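Local coordinates for protein inositol monophosphatase (Zymomonas mobilis, PDB 4N81) that probably acts as a magnesium-dependent phosphatase of the inositol monophosphatase superfamily, removing phosphate from small phosphorylated substrates, at residues Gln60-Asp65 against Ala79-Val84; Gly97-Gly102 against Gln120-Glu125; Asp110-Leu115 against Asn230-Lys235; Asp151-Ala156 against Cys198-Glu203. All blocks are in the same frame, centred on the assembly; numbering follows the deposited sequence.

Contact 1 of 4, residues Gln60-Asp65 against Ala79-Val84; sequences QERPED and ARRLWV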
# COMPACT_ATOMS: atom_id res chain seq x y z
N GLN A 60 15.61 -31.48 -4.68
CA GLN A 60 15.29 -32.64 -5.52
C GLN A 60 15.35 -32.40 -7.05
O GLN A 60 15.84 -33.26 -7.77
CB GLN A 60 13.95 -33.28 -5.12
CG GLN A 60 13.58 -34.45 -6.00
CD GLN A 60 12.56 -35.39 -5.39
OE1 GLN A 60 11.49 -34.96 -4.95
NE2 GLN A 60 12.88 -36.68 -5.36
N GLU A 61 14.85 -31.27 -7.54
CA GLU A 61 14.70 -31.07 -8.98
C GLU A 61 15.86 -30.32 -9.62
O GLU A 61 16.01 -30.38 -10.84
CB GLU A 61 13.42 -30.28 -9.31
CG GLU A 61 12.18 -30.71 -8.59
CD GLU A 61 11.60 -31.96 -9.16
OE1 GLU A 61 12.07 -32.42 -10.23
OE2 GLU A 61 10.66 -32.48 -8.53
N ARG A 62 16.64 -29.59 -8.84
CA ARG A 62 17.80 -28.93 -9.44
C ARG A 62 19.02 -29.16 -8.59
O ARG A 62 19.60 -28.23 -8.08
CB ARG A 62 17.53 -27.42 -9.60
CG ARG A 62 16.42 -27.14 -10.59
CD ARG A 62 16.79 -27.52 -12.04
NE ARG A 62 15.79 -26.99 -12.95
CZ ARG A 62 14.65 -27.60 -13.26
NH1 ARG A 62 14.39 -28.80 -12.75
NH2 ARG A 62 13.77 -27.01 -14.07
N PRO A 63 19.47 -30.44 -8.53
CA PRO A 63 20.58 -30.83 -7.66
C PRO A 63 21.86 -30.08 -7.97
O PRO A 63 22.66 -29.79 -7.08
CB PRO A 63 20.76 -32.32 -7.96
CG PRO A 63 19.43 -32.76 -8.46
CD PRO A 63 18.85 -31.58 -9.20
N GLU A 64 22.06 -29.75 -9.24
CA GLU A 64 23.30 -29.06 -9.63
C GLU A 64 23.29 -27.52 -9.49
O GLU A 64 24.34 -26.88 -9.64
CB GLU A 64 23.69 -29.48 -11.05
CG GLU A 64 23.62 -31.00 -11.27
CD GLU A 64 23.82 -31.39 -12.72
OE1 GLU A 64 24.02 -30.47 -13.57
OE2 GLU A 64 23.75 -32.60 -13.02
N ASP A 65 22.11 -26.92 -9.25
CA ASP A 65 22.02 -25.47 -9.08
C ASP A 65 22.34 -24.98 -7.67
O ASP A 65 22.00 -25.64 -6.69
CB ASP A 65 20.61 -24.93 -9.46
CG ASP A 65 20.25 -25.18 -10.92
OD1 ASP A 65 19.07 -24.99 -11.25
OD2 ASP A 65 21.17 -25.57 -11.71
N ALA A 79 28.31 -22.51 -8.33
CA ALA A 79 27.64 -22.87 -9.57
C ALA A 79 27.39 -21.64 -10.43
O ALA A 79 27.19 -20.52 -9.90
CB ALA A 79 26.32 -23.64 -9.31
N ARG A 80 27.42 -21.85 -11.75
CA ARG A 80 27.05 -20.80 -12.69
C ARG A 80 25.60 -20.35 -12.47
O ARG A 80 25.31 -19.16 -12.65
CB ARG A 80 27.14 -21.33 -14.13
CG ARG A 80 28.49 -21.33 -14.77
CD ARG A 80 28.37 -21.45 -16.28
NE ARG A 80 27.71 -20.29 -16.88
CZ ARG A 80 26.47 -20.28 -17.39
NH1 ARG A 80 25.72 -21.38 -17.38
NH2 ARG A 80 25.97 -19.16 -17.90
N ARG A 81 24.71 -21.30 -12.09
CA ARG A 81 23.25 -21.05 -11.94
C ARG A 81 22.85 -21.08 -10.46
O ARG A 81 23.16 -22.06 -9.74
CB ARG A 81 22.42 -22.14 -12.68
CG ARG A 81 22.58 -22.16 -14.22
CD ARG A 81 22.02 -23.45 -14.89
NE ARG A 81 20.79 -23.96 -14.27
CZ ARG A 81 19.56 -23.80 -14.75
NH1 ARG A 81 19.35 -23.15 -15.89
NH2 ARG A 81 18.53 -24.31 -14.09
N LEU A 82 22.13 -20.05 -10.01
CA LEU A 82 21.75 -19.95 -8.60
C LEU A 82 20.28 -19.56 -8.51
O LEU A 82 19.85 -18.61 -9.20
CB LEU A 82 22.52 -18.80 -7.92
CG LEU A 82 24.04 -18.85 -7.82
CD1 LEU A 82 24.54 -17.60 -7.09
CD2 LEU A 82 24.46 -20.10 -7.10
N TRP A 83 19.55 -20.19 -7.61
CA TRP A 83 18.20 -19.73 -7.29
C TRP A 83 18.22 -18.74 -6.11
O TRP A 83 18.93 -18.97 -5.12
CB TRP A 83 17.33 -20.94 -6.93
CG TRP A 83 17.09 -21.82 -8.13
CD1 TRP A 83 17.88 -22.83 -8.58
CD2 TRP A 83 16.00 -21.71 -9.05
NE1 TRP A 83 17.34 -23.38 -9.74
CE2 TRP A 83 16.19 -22.70 -10.04
CE3 TRP A 83 14.90 -20.85 -9.14
CZ2 TRP A 83 15.30 -22.87 -11.10
CZ3 TRP A 83 14.01 -21.02 -10.19
CH2 TRP A 83 14.22 -22.03 -11.16
N VAL A 84 17.42 -17.67 -6.21
CA VAL A 84 17.38 -16.67 -5.18
C VAL A 84 15.93 -16.62 -4.72
O VAL A 84 15.06 -16.40 -5.55
CB VAL A 84 17.80 -15.29 -5.75
CG1 VAL A 84 17.77 -14.19 -4.66
CG2 VAL A 84 19.21 -15.36 -6.34

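Contact 2 of 4, residues Gly97-Gly102 against Gln120-Glu125; sequences GRASFG and QPIHQE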
# COMPACT_ATOMS: atom_id res chain seq x y z
N GLY A 97 -0.25 -6.30 7.99
CA GLY A 97 -1.52 -6.78 7.45
C GLY A 97 -1.82 -6.25 6.06
O GLY A 97 -2.98 -6.23 5.62
N ARG A 98 -0.79 -5.74 5.37
CA ARG A 98 -0.96 -5.25 3.99
C ARG A 98 -0.63 -6.26 2.94
O ARG A 98 0.40 -6.93 3.03
CB ARG A 98 -0.00 -4.07 3.73
CG ARG A 98 -0.25 -2.87 4.73
CD ARG A 98 0.83 -1.79 4.44
NE ARG A 98 0.48 -0.50 5.07
CZ ARG A 98 0.99 0.65 4.64
NH1 ARG A 98 1.85 0.65 3.61
NH2 ARG A 98 0.65 1.79 5.23
N ALA A 99 -1.44 -6.31 1.89
CA ALA A 99 -1.19 -7.32 0.83
C ALA A 99 -0.36 -6.71 -0.30
O ALA A 99 -0.63 -6.95 -1.50
CB ALA A 99 -2.52 -7.85 0.29
N SER A 100 0.61 -5.88 0.05
CA SER A 100 1.60 -5.45 -0.96
C SER A 100 2.84 -6.33 -0.98
O SER A 100 3.72 -6.12 -1.82
CB SER A 100 2.03 -4.01 -0.67
OG SER A 100 2.56 -3.95 0.67
N PHE A 101 2.99 -7.25 -0.02
CA PHE A 101 4.17 -8.09 0.02
C PHE A 101 4.13 -9.09 -1.12
O PHE A 101 3.07 -9.35 -1.66
CB PHE A 101 4.30 -8.85 1.36
CG PHE A 101 3.29 -9.93 1.53
CD1 PHE A 101 3.56 -11.24 1.14
CD2 PHE A 101 2.04 -9.64 2.06
CE1 PHE A 101 2.61 -12.23 1.29
CE2 PHE A 101 1.08 -10.62 2.18
CZ PHE A 101 1.37 -11.93 1.80
N GLY A 102 5.29 -9.65 -1.50
CA GLY A 102 5.28 -10.72 -2.53
C GLY A 102 6.37 -11.76 -2.30
O GLY A 102 7.41 -11.48 -1.68
N GLN A 120 1.90 -12.35 -5.44
CA GLN A 120 1.17 -11.82 -4.29
C GLN A 120 0.15 -12.90 -4.01
O GLN A 120 -0.82 -13.06 -4.78
CB GLN A 120 0.45 -10.50 -4.72
CG GLN A 120 0.33 -9.50 -3.53
CD GLN A 120 -0.30 -10.16 -2.31
OE1 GLN A 120 -1.39 -10.73 -2.39
NE2 GLN A 120 0.38 -10.09 -1.18
N PRO A 121 0.34 -13.65 -2.90
CA PRO A 121 -0.49 -14.85 -2.71
C PRO A 121 -1.86 -14.56 -2.14
O PRO A 121 -2.69 -15.48 -2.13
CB PRO A 121 0.33 -15.70 -1.74
CG PRO A 121 1.16 -14.64 -0.93
CD PRO A 121 1.50 -13.60 -1.98
N ILE A 122 -2.11 -13.33 -1.66
CA ILE A 122 -3.44 -13.06 -1.10
C ILE A 122 -4.39 -12.71 -2.24
O ILE A 122 -5.49 -13.27 -2.35
CB ILE A 122 -3.38 -11.88 -0.06
CG1 ILE A 122 -2.28 -12.16 0.98
CG2 ILE A 122 -4.78 -11.65 0.62
CD1 ILE A 122 -2.38 -13.56 1.66
N HIS A 123 -3.98 -11.79 -3.09
CA HIS A 123 -4.82 -11.41 -4.25
C HIS A 123 -4.58 -12.13 -5.54
O HIS A 123 -5.26 -11.88 -6.54
CB HIS A 123 -4.90 -9.89 -4.37
CG HIS A 123 -5.59 -9.30 -3.18
ND1 HIS A 123 -5.06 -8.28 -2.41
CD2 HIS A 123 -6.74 -9.69 -2.56
CE1 HIS A 123 -5.87 -8.03 -1.40
NE2 HIS A 123 -6.89 -8.88 -1.45
N GLN A 124 -3.64 -13.07 -5.50
CA GLN A 124 -3.32 -13.89 -6.68
C GLN A 124 -2.92 -13.02 -7.87
O GLN A 124 -3.57 -13.04 -8.92
CB GLN A 124 -4.50 -14.79 -7.06
CG GLN A 124 -5.21 -15.38 -5.87
CD GLN A 124 -4.52 -16.57 -5.38
OE1 GLN A 124 -3.30 -16.55 -5.15
NE2 GLN A 124 -5.27 -17.67 -5.23
N GLU A 125 -1.86 -12.27 -7.69
CA GLU A 125 -1.32 -11.46 -8.76
C GLU A 125 0.11 -11.95 -8.95
O GLU A 125 0.92 -11.90 -8.00
CB GLU A 125 -1.28 -10.01 -8.30
CG GLU A 125 -2.68 -9.49 -7.90
CD GLU A 125 -2.68 -8.02 -7.44
OE1 GLU A 125 -3.37 -7.17 -8.07
OE2 GLU A 125 -2.00 -7.74 -6.42
O HOH W 1 -2.53 -6.89 -3.53

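Contact 3 of 4, residues Asp110-Leu115 against Asn230-Lys235; sequences DGRPVL and NRPLNK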
# COMPACT_ATOMS: atom_id res chain seq x y z
N ASP A 110 25.73 -16.60 -14.03
CA ASP A 110 26.91 -15.73 -14.04
C ASP A 110 26.61 -14.41 -13.31
O ASP A 110 27.03 -13.32 -13.73
CB ASP A 110 27.33 -15.46 -15.47
CG ASP A 110 27.54 -16.76 -16.26
OD1 ASP A 110 27.11 -16.79 -17.42
OD2 ASP A 110 28.10 -17.75 -15.73
N GLY A 111 25.83 -14.52 -12.24
CA GLY A 111 25.55 -13.40 -11.37
C GLY A 111 24.43 -12.51 -11.91
O GLY A 111 24.01 -11.61 -11.19
N ARG A 112 23.91 -12.78 -13.12
CA ARG A 112 22.79 -11.99 -13.69
C ARG A 112 21.41 -12.66 -13.59
O ARG A 112 21.29 -13.79 -14.01
CB ARG A 112 23.04 -11.68 -15.18
CG ARG A 112 24.33 -10.89 -15.46
CD ARG A 112 24.31 -9.44 -14.83
NE ARG A 112 25.62 -8.80 -15.08
CZ ARG A 112 25.87 -8.13 -16.19
NH1 ARG A 112 24.89 -7.98 -17.08
NH2 ARG A 112 27.05 -7.57 -16.39
N PRO A 113 20.37 -11.96 -13.09
CA PRO A 113 19.05 -12.61 -13.13
C PRO A 113 18.63 -12.91 -14.54
O PRO A 113 18.76 -12.03 -15.41
CB PRO A 113 18.09 -11.54 -12.56
CG PRO A 113 18.98 -10.66 -11.70
CD PRO A 113 20.35 -10.66 -12.39
N VAL A 114 18.09 -14.09 -14.77
CA VAL A 114 17.57 -14.43 -16.10
C VAL A 114 16.09 -14.85 -16.02
O VAL A 114 15.41 -14.98 -17.04
CB VAL A 114 18.37 -15.54 -16.76
CG1 VAL A 114 19.84 -15.09 -16.97
CG2 VAL A 114 18.31 -16.82 -15.91
N LEU A 115 15.57 -15.01 -14.80
CA LEU A 115 14.14 -15.37 -14.67
C LEU A 115 13.67 -14.84 -13.34
O LEU A 115 14.42 -14.92 -12.38
CB LEU A 115 14.04 -16.94 -14.67
CG LEU A 115 12.75 -17.72 -14.45
CD1 LEU A 115 13.11 -19.19 -14.79
CD2 LEU A 115 12.23 -17.67 -13.06
N ASN A 230 24.11 3.62 -13.35
CA ASN A 230 23.53 3.08 -14.60
C ASN A 230 24.22 1.77 -15.04
O ASN A 230 24.24 1.45 -16.24
CB ASN A 230 23.62 4.09 -15.77
CG ASN A 230 22.74 3.68 -16.96
OD1 ASN A 230 21.66 3.14 -16.77
ND2 ASN A 230 23.23 3.90 -18.18
N ARG A 231 24.76 1.03 -14.09
CA ARG A 231 25.36 -0.27 -14.39
C ARG A 231 24.39 -1.43 -14.12
O ARG A 231 23.45 -1.27 -13.35
CB ARG A 231 26.65 -0.46 -13.55
CG ARG A 231 27.79 0.52 -13.94
CD ARG A 231 29.01 0.41 -12.96
NE ARG A 231 30.05 1.33 -13.44
CZ ARG A 231 30.97 1.06 -14.36
NH1 ARG A 231 31.11 -0.16 -14.90
NH2 ARG A 231 31.79 2.05 -14.72
N PRO A 232 24.64 -2.60 -14.72
CA PRO A 232 23.76 -3.77 -14.45
C PRO A 232 23.73 -4.18 -13.01
O PRO A 232 24.76 -4.11 -12.33
CB PRO A 232 24.45 -4.92 -15.17
CG PRO A 232 25.29 -4.28 -16.21
CD PRO A 232 25.71 -2.93 -15.66
N LEU A 233 22.58 -4.64 -12.54
CA LEU A 233 22.48 -5.16 -11.20
C LEU A 233 22.87 -6.62 -11.29
O LEU A 233 22.55 -7.32 -12.27
CB LEU A 233 21.03 -5.04 -10.72
CG LEU A 233 20.58 -3.59 -10.53
CD1 LEU A 233 19.06 -3.44 -10.35
CD2 LEU A 233 21.35 -3.02 -9.28
N ASN A 234 23.60 -7.08 -10.29
CA ASN A 234 24.05 -8.46 -10.26
C ASN A 234 24.14 -8.94 -8.83
O ASN A 234 23.82 -8.20 -7.89
CB ASN A 234 25.33 -8.70 -11.08
CG ASN A 234 26.58 -8.05 -10.50
OD1 ASN A 234 26.65 -7.74 -9.31
ND2 ASN A 234 27.60 -7.88 -11.37
N LYS A 235 24.59 -10.18 -8.67
CA LYS A 235 24.54 -10.86 -7.39
C LYS A 235 25.31 -10.08 -6.34
O LYS A 235 25.06 -10.18 -5.13
CB LYS A 235 25.19 -12.25 -7.54
CG LYS A 235 25.41 -12.95 -6.21
CD LYS A 235 26.25 -14.26 -6.30
CE LYS A 235 26.94 -14.53 -4.94
NZ LYS A 235 27.49 -15.89 -4.78

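Contact 4 of 4, residues Asp151-Ala156 against Cys198-Glu203; sequences DHALLA and CDLVVE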
# COMPACT_ATOMS: atom_id res chain seq x y z
N ASP A 151 8.74 15.95 -14.45
CA ASP A 151 7.62 16.67 -13.86
C ASP A 151 6.26 16.04 -14.21
O ASP A 151 5.22 16.51 -13.76
CB ASP A 151 7.67 18.19 -14.13
CG ASP A 151 7.60 18.55 -15.61
OD1 ASP A 151 7.35 17.68 -16.47
OD2 ASP A 151 7.79 19.74 -15.91
N HIS A 152 6.27 15.01 -15.06
CA HIS A 152 5.08 14.17 -15.30
C HIS A 152 5.14 12.80 -14.66
O HIS A 152 4.16 12.01 -14.72
CB HIS A 152 4.81 14.01 -16.80
CG HIS A 152 4.35 15.27 -17.47
ND1 HIS A 152 3.05 15.72 -17.40
CD2 HIS A 152 5.03 16.19 -18.18
CE1 HIS A 152 2.96 16.87 -18.04
NE2 HIS A 152 4.15 17.16 -18.55
N ALA A 153 6.28 12.49 -14.04
CA ALA A 153 6.52 11.13 -13.58
C ALA A 153 5.95 10.86 -12.16
O ALA A 153 6.02 11.71 -11.27
CB ALA A 153 8.01 10.82 -13.60
N LEU A 154 5.44 9.64 -11.97
CA LEU A 154 5.12 9.14 -10.64
C LEU A 154 6.28 8.30 -10.14
O LEU A 154 6.70 7.37 -10.80
CB LEU A 154 3.88 8.26 -10.71
CG LEU A 154 3.39 7.63 -9.43
CD1 LEU A 154 3.25 8.68 -8.37
CD2 LEU A 154 1.97 7.09 -9.73
N LEU A 155 6.80 8.67 -8.96
CA LEU A 155 7.98 8.06 -8.36
C LEU A 155 7.47 7.24 -7.16
O LEU A 155 6.55 7.68 -6.50
CB LEU A 155 8.89 9.17 -7.80
CG LEU A 155 10.11 8.81 -6.92
CD1 LEU A 155 11.14 7.96 -7.71
CD2 LEU A 155 10.75 10.15 -6.42
N ALA A 156 8.08 6.11 -6.86
CA ALA A 156 7.69 5.38 -5.66
C ALA A 156 8.94 4.98 -4.93
O ALA A 156 10.02 4.78 -5.55
CB ALA A 156 6.91 4.07 -6.05
N CYS A 198 3.42 3.21 -12.80
CA CYS A 198 4.39 3.93 -11.99
C CYS A 198 5.54 4.27 -12.97
O CYS A 198 5.76 3.46 -13.87
CB CYS A 198 4.95 2.93 -10.88
SG CYS A 198 5.97 3.76 -9.80
N ASP A 199 6.28 5.39 -12.83
CA ASP A 199 7.34 5.66 -13.83
C ASP A 199 8.74 5.44 -13.33
O ASP A 199 9.63 5.14 -14.12
CB ASP A 199 7.24 7.12 -14.32
CG ASP A 199 5.86 7.41 -14.94
OD1 ASP A 199 5.05 8.13 -14.34
OD2 ASP A 199 5.55 6.77 -15.98
N LEU A 200 8.96 5.66 -12.03
CA LEU A 200 10.30 5.50 -11.44
C LEU A 200 10.17 4.83 -10.08
O LEU A 200 9.23 5.12 -9.34
CB LEU A 200 10.93 6.91 -11.22
CG LEU A 200 11.32 7.62 -12.52
CD1 LEU A 200 11.63 9.14 -12.26
CD2 LEU A 200 12.54 6.99 -13.18
N VAL A 201 11.11 3.95 -9.75
CA VAL A 201 11.26 3.53 -8.38
C VAL A 201 12.75 3.72 -8.05
O VAL A 201 13.59 3.32 -8.83
CB VAL A 201 10.93 2.03 -8.24
CG1 VAL A 201 11.07 1.61 -6.74
CG2 VAL A 201 9.52 1.72 -8.74
N VAL A 202 13.04 4.30 -6.90
CA VAL A 202 14.44 4.50 -6.48
C VAL A 202 14.54 4.02 -5.05
O VAL A 202 13.81 4.51 -4.18
CB VAL A 202 14.83 6.02 -6.55
CG1 VAL A 202 16.24 6.25 -5.92
CG2 VAL A 202 14.79 6.48 -8.01
N GLU A 203 15.47 3.08 -4.80
CA GLU A 203 15.65 2.55 -3.47
C GLU A 203 17.12 2.35 -3.17
O GLU A 203 17.97 2.24 -4.09
CB GLU A 203 14.90 1.22 -3.28
CG GLU A 203 13.34 1.48 -3.33
CD GLU A 203 12.48 0.27 -2.99
OE1 GLU A 203 12.84 -0.86 -3.40
OE2 GLU A 203 11.44 0.45 -2.34
O HOH W 2 3.52 9.62 -16.08

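Contact 1 of 4, residues Gln60-Asp65 against Ala79-Val84
Asp65 reaches Arg81 and Trp83 with one short side chain. Asp65 CB lies at the edge of the indole, in the ring plane, 3.6 Å from Trp83 CD1. Asp65 CG is anti to the carbonyl carbon (chi1 -62°), 3.6 Å from both Arg81 NE and Trp83 NE1. Asp65 OD1 takes two bonds. Trp83 NE1 donates to Asp65 OD1 over 2.8 Å, on the anti side. Arg81 NH2 donates to Asp65 OD1 over 3.0 Å, on the syn side. Asp65 OD2 receives Arg81 NE from above the carboxylate plane, 3.0 Å away and nearly straight at 176°. Arg81 thus grips the carboxylate side-on as a salt bridge, though its plane is turned 47° from that of the carboxylate. Asp65 closes a type I beta turn that starts at Arg62, just after helix 42-61. The turn leads into strand 66-67, which pairs in parallel with strand 81-86 at the border of the large mixed sheet. Arg62 CG packs 4.0 Å from Trp83 NE1. Arg62 NE comes equally close to Arg81 NH2, a pairing of like charges. Asp9 of helix 7-24 forms salt bridges with both arginines and probably offsets their repulsion.

Contact 2 of 4, residues Gly97-Gly102 against Gln120-Glu125
Gln120 points the end of its amide at the ring of Phe101. The amide and ring planes stand 83° apart, and Gln120 NE2 sits 3.4 Å above the ring plane, over its centre. Phe101 CG lies between its own backbone N and carbonyl carbon (chi1 71°), 4.0 Å from Gln120 NE2. The same Gln120 NE2 donates to Phe101 O over 2.8 Å, so one residue offers it both an acceptor and an aromatic face. The other end of the amide is also held. Gln120 OE1 accepts from Ile122 N and from His123 N; the second bond runs nearly along the C=O axis. These bonds fix the rotation of the amide. Pro121 CG meets Phe101 CE1 obliquely at 3.6 Å. Ile122 crosses the phenyl group at about a right angle, with CG1 3.7 Å from Phe101 CZ. Ala99 CB rests against His123 ND1, also at 3.7 Å. A water lies at the edge of this imidazole, in its plane, and donates to Ala99 O and Glu125 OE2. Gln124 and Glu125 form a G1 beta bulge opposite Gln120, in the hairpin between strands 112-120 and 125-130. The second subunit adds a ring stack between the two His123 residues and a salt bridge from its Arg29 to Glu125. Phe101 is close to Ile88 and Asp89, predicted to bind the catalytic magnesium. Its ring also meets Phe94 of helix 91-95 edge-to-face and touches Ile24 of helix 7-24.

Contact 3 of 4, residues Asp110-Leu115 against Asn230-Lys235
The guanidinium of Arg112 has one face against the CB and CG edge of the Pro232 ring. Pro232 CB is 3.6 Å above the guanidinium plane, over its centre, and Pro232 CG is 3.7 Å from Arg112 NH2. Asn234 CB and Leu233 O approach the same group obliquely. The amide of Asn234 is turned 40° from the guanidinium, and its OD1 accepts from Asn236 N. The Arg112 chain starts away from the loop. A bend at chi2 (-64°) turns CD back toward it. Arg112 CD then lies 3.8 Å from Leu233 O and 4.0 Å from Asn234 CB. Pro113 CD also approaches Leu233 O, at 4.0 Å. A single hydrogen bond joins the two backbones. Lys235 N donates to Gly111 O over 3.0 Å, in the carbonyl plane and on a lone pair, with a bent angle of 130° at the hydrogen. Asn234 CB comes within 3.2 Å of Gly111 O. Gly111 has positive phi, which favours glycine, and belongs to the tight turn between strands 102-109 and 112-120. The contact joins this hairpin end of the large sheet to the loop between strands 224-226 and 241-244 of the smaller one. Its chemistry is mostly van der Waals contact. The flat cation is used here for its face, over proline ring carbons, which offer no hydrogen bond, and the one direct polar link is between backbone atoms.

Contact 4 of 4, residues Asp151-Ala156 against Cys198-Glu203
Two neighbouring parallel strands of the five-stranded mixed sheet meet here, 154-156 and 200-203. Their directions differ by 28°, and Leu155 pairs with Leu200 and Ala156 with Val201. Asp199 stands just before the second strand and bonds to the first. Its CG is anti to the carbonyl carbon (chi1 -58°), and Asp199 OD1 takes Leu154 N on the anti lone pair at 2.8 Å, with a nearly straight angle of 174°. In return, Leu154 O accepts from both Asp199 N and Leu200 N. The ladder continues with Ala156 N to Leu200 O at 2.9 Å. It ends in a weak bond of 3.3 Å from Val202 N to Ala156 O. A water bridges His152 O and Asp199 OD1, so this oxygen has a second donor, while Arg145 makes a salt bridge with Asp199 OD2. On the face carrying Leu155 and Leu200, Leu155 CD1 packs 3.7 Å from Leu200 CB and 4.0 Å from Val202 CG2. On the face of Ala156 and Val201, Ala156 CB touches Cys198 SG at 3.9 Å. Val201 CG1 comes to 3.5 Å from Ala156 O. Gly96 of the second subunit packs on Leu154. Helix 187-194 packs on the face of Ala156 and Val201: its Tyr190 and Leu193 touch Val201, and Leu193 also meets Cys198. Strand 180-183 flanks 154-157 on its other side and is parallel to it. Strand 241-244 runs antiparallel beside 200-203.

Overall arrangement
Contact 4 is the buried one, a parallel strand pair inside the smaller sheet. Contacts 1 and 2 are partly buried at different parts of the larger sheet, their centres about 27 Å apart. Contact 3 lies at the surface and joins a hairpin of the larger sheet to a loop between two strands of the smaller one. Contacts 1 and 3 touch: Arg80 forms a salt bridge with Asp110, and Leu82 packs on Lys235. The chemistry changes with place. Contact 1 relies on a charged network, contact 2 on an amide over a ring, contact 3 on a cation against proline, and contact 4 on backbone bonds with apolar side chains. Contacts 2 and 4 both reach the second subunit; contacts 1 and 3 do not.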